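Local coordinates for inositol 2-dehydrogenase (Sinorhizobium meliloti, PDB 4HKT), which catalyses the NAD+-dependent oxidation of myo-inositol to 2-keto-myo-inositol (scyllo-inosose), the first step of myo-inositol degradation, at the interface of chains A and B. Sequence-based numbering; all coordinates share one arbitrary frame. Chains: chain A/B, Inositol 2-dehydrogenase.

The interface of chains A and B. Residues chain A 215, 223, 225; chain B 192, 194, 213-215.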
ATOM      1  N   ILE A 215       5.926  -3.423  27.872  1.00 13.63           N
ATOM      2  CA  ILE A 215       5.437  -4.759  27.641  1.00 13.62           C
ATOM      3  C   ILE A 215       4.478  -5.163  28.768  1.00 14.35           C
ATOM      4  O   ILE A 215       4.857  -5.108  29.945  1.00 16.48           O
ATOM      5  CB  ILE A 215       6.561  -5.807  27.589  1.00 14.48           C
ATOM      6  CG1 ILE A 215       7.595  -5.490  26.487  1.00 15.04           C
ATOM      7  CG2 ILE A 215       5.945  -7.165  27.277  1.00 14.94           C
ATOM      8  CD1 ILE A 215       8.911  -6.239  26.701  1.00 15.81           C
ATOM      9  N   GLN A 223       1.142 -11.382  25.290  1.00 16.27           N
ATOM     10  CA  GLN A 223       1.927 -10.158  25.505  1.00 16.16           C
ATOM     11  C   GLN A 223       1.459  -9.011  24.628  1.00 17.20           C
ATOM     12  O   GLN A 223       1.056  -9.214  23.495  1.00 16.25           O
ATOM     13  CB  GLN A 223       3.397 -10.444  25.244  1.00 17.61           C
ATOM     14  CG  GLN A 223       4.033 -11.405  26.233  1.00 17.03           C
ATOM     15  CD  GLN A 223       5.169 -12.234  25.596  1.00 17.34           C
ATOM     16  OE1 GLN A 223       6.225 -11.714  25.239  1.00 15.18           O
ATOM     17  NE2 GLN A 223       4.957 -13.536  25.514  1.00 17.15           N
ATOM     18  N   ILE A 225       2.915  -5.164  23.400  1.00 16.42           N
ATOM     19  CA  ILE A 225       3.969  -4.184  23.368  1.00 16.60           C
ATOM     20  C   ILE A 225       3.374  -2.870  22.938  1.00 16.09           C
ATOM     21  O   ILE A 225       2.613  -2.792  21.963  1.00 16.19           O
ATOM     22  CB  ILE A 225       5.079  -4.599  22.419  1.00 19.71           C
ATOM     23  CG1 ILE A 225       5.741  -5.892  22.873  1.00 20.42           C
ATOM     24  CG2 ILE A 225       6.127  -3.524  22.368  1.00 23.31           C
ATOM     25  CD1 ILE A 225       6.578  -6.515  21.781  1.00 23.52           C
TER
ATOM     26  N   THR B 192      15.328  -5.770  28.911  1.00 15.52           N
ATOM     27  CA  THR B 192      14.236  -6.320  29.678  1.00 17.36           C
ATOM     28  C   THR B 192      13.338  -7.105  28.729  1.00 16.57           C
ATOM     29  O   THR B 192      13.120  -6.711  27.559  1.00 14.33           O
ATOM     30  CB  THR B 192      13.517  -5.225  30.517  1.00 19.63           C
ATOM     31  OG1 THR B 192      12.719  -5.854  31.544  1.00 23.08           O
ATOM     32  CG2 THR B 192      12.690  -4.356  29.649  1.00 20.28           C
ATOM     33  N   THR B 194      10.175 -10.425  28.177  1.00 15.34           N
ATOM     34  CA  THR B 194       9.133 -11.327  28.643  1.00 17.12           C
ATOM     35  C   THR B 194       9.070 -12.487  27.675  1.00 15.85           C
ATOM     36  O   THR B 194       9.474 -12.367  26.521  1.00 14.07           O
ATOM     37  CB  THR B 194       7.769 -10.647  28.686  1.00 18.40           C
ATOM     38  OG1 THR B 194       7.476 -10.116  27.399  1.00 21.55           O
ATOM     39  CG2 THR B 194       7.746  -9.516  29.742  1.00 19.95           C
ATOM     40  N   SER B 213       9.088 -10.881  23.843  1.00 14.60           N
ATOM     41  CA  SER B 213       9.076  -9.449  23.654  1.00 14.38           C
ATOM     42  C   SER B 213      10.282  -8.908  24.436  1.00 14.89           C
ATOM     43  O   SER B 213      10.553  -9.344  25.564  1.00 13.69           O
ATOM     44  CB  SER B 213       7.822  -8.846  24.227  1.00 15.04           C
ATOM     45  OG  SER B 213       6.644  -9.390  23.702  1.00 15.65           O
ATOM     46  N   VAL B 214      11.028  -7.988  23.823  1.00 15.09           N
ATOM     47  CA  VAL B 214      12.242  -7.437  24.451  1.00 14.50           C
ATOM     48  C   VAL B 214      12.292  -5.918  24.271  1.00 13.86           C
ATOM     49  O   VAL B 214      11.873  -5.433  23.268  1.00 13.57           O
ATOM     50  CB  VAL B 214      13.509  -8.032  23.856  1.00 15.26           C
ATOM     51  CG1 VAL B 214      14.719  -7.584  24.661  1.00 15.68           C
ATOM     52  CG2 VAL B 214      13.473  -9.547  23.851  1.00 15.45           C
ATOM     53  N   ILE B 215      12.740  -5.196  25.282  1.00 14.49           N
ATOM     54  CA  ILE B 215      13.089  -3.795  25.167  1.00 15.44           C
ATOM     55  C   ILE B 215      14.568  -3.624  25.520  1.00 15.49           C
ATOM     56  O   ILE B 215      15.008  -4.037  26.607  1.00 15.37           O
ATOM     57  CB  ILE B 215      12.297  -2.877  26.117  1.00 15.87           C
ATOM     58  CG1 ILE B 215      10.804  -3.054  25.981  1.00 15.65           C
ATOM     59  CG2 ILE B 215      12.684  -1.417  25.846  1.00 16.13           C
ATOM     60  CD1 ILE B 215      10.039  -2.485  27.188  1.00 15.72           C
TER
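A:Gln223 reaches across to B:Ser213 and B:Thr194 in a sheet-to-sheet patch of the two-fold symmetric interface between two copies of the dehydrogenase. Strands 211-218 and 223-229 of chain A meet strands 188-196 and 211-218 of chain B, and the patch recurs with the chains exchanged; that it belongs to the working oligomer is plausible, but the structure alone does not show it. The polar part centres on the amide oxygen OE1 of A:Gln223, which accepts two hydroxyl hydrogen bonds. B:Ser213 OG donates at 2.8 Å to A:Gln223 OE1, tilted 35° from the carbonyl plane. B:Thr194 OG1, 3.0 Å from A:Gln223 OE1, comes to the other face, well off the plane and not along a lone pair, at 112° to the C=O bond. Held from both faces, the amide oxygen is likely to keep its orientation. In B:Thr194 the hydroxyl lies between the backbone N and carbonyl carbon (chi1 56°), pointing OG1 at the amide while CG2 packs against A:Ile215. Replacing A:Gln223 with a leucine would probably leave both hydroxyls without their shared acceptor and free them to turn away.

Apolar packing flanks this bridge. A:Ile215 sends its CG2 branch to B:Thr194, 3.9 Å from B:Thr194 CG2, and its CG1-CD1 branch to B:Ser213 and B:Ile215. That second branch packs on B:Ser213 CB and runs past B:Ile215 in the opposite direction, with A:Ile215 CD1 3.8 Å from B:Ile215 CG1. Here the same residue of each copy meets its mate across the two-fold axis. The CD1 methyl of A:Ile225 touches B:Ser213 CB at 3.6 Å.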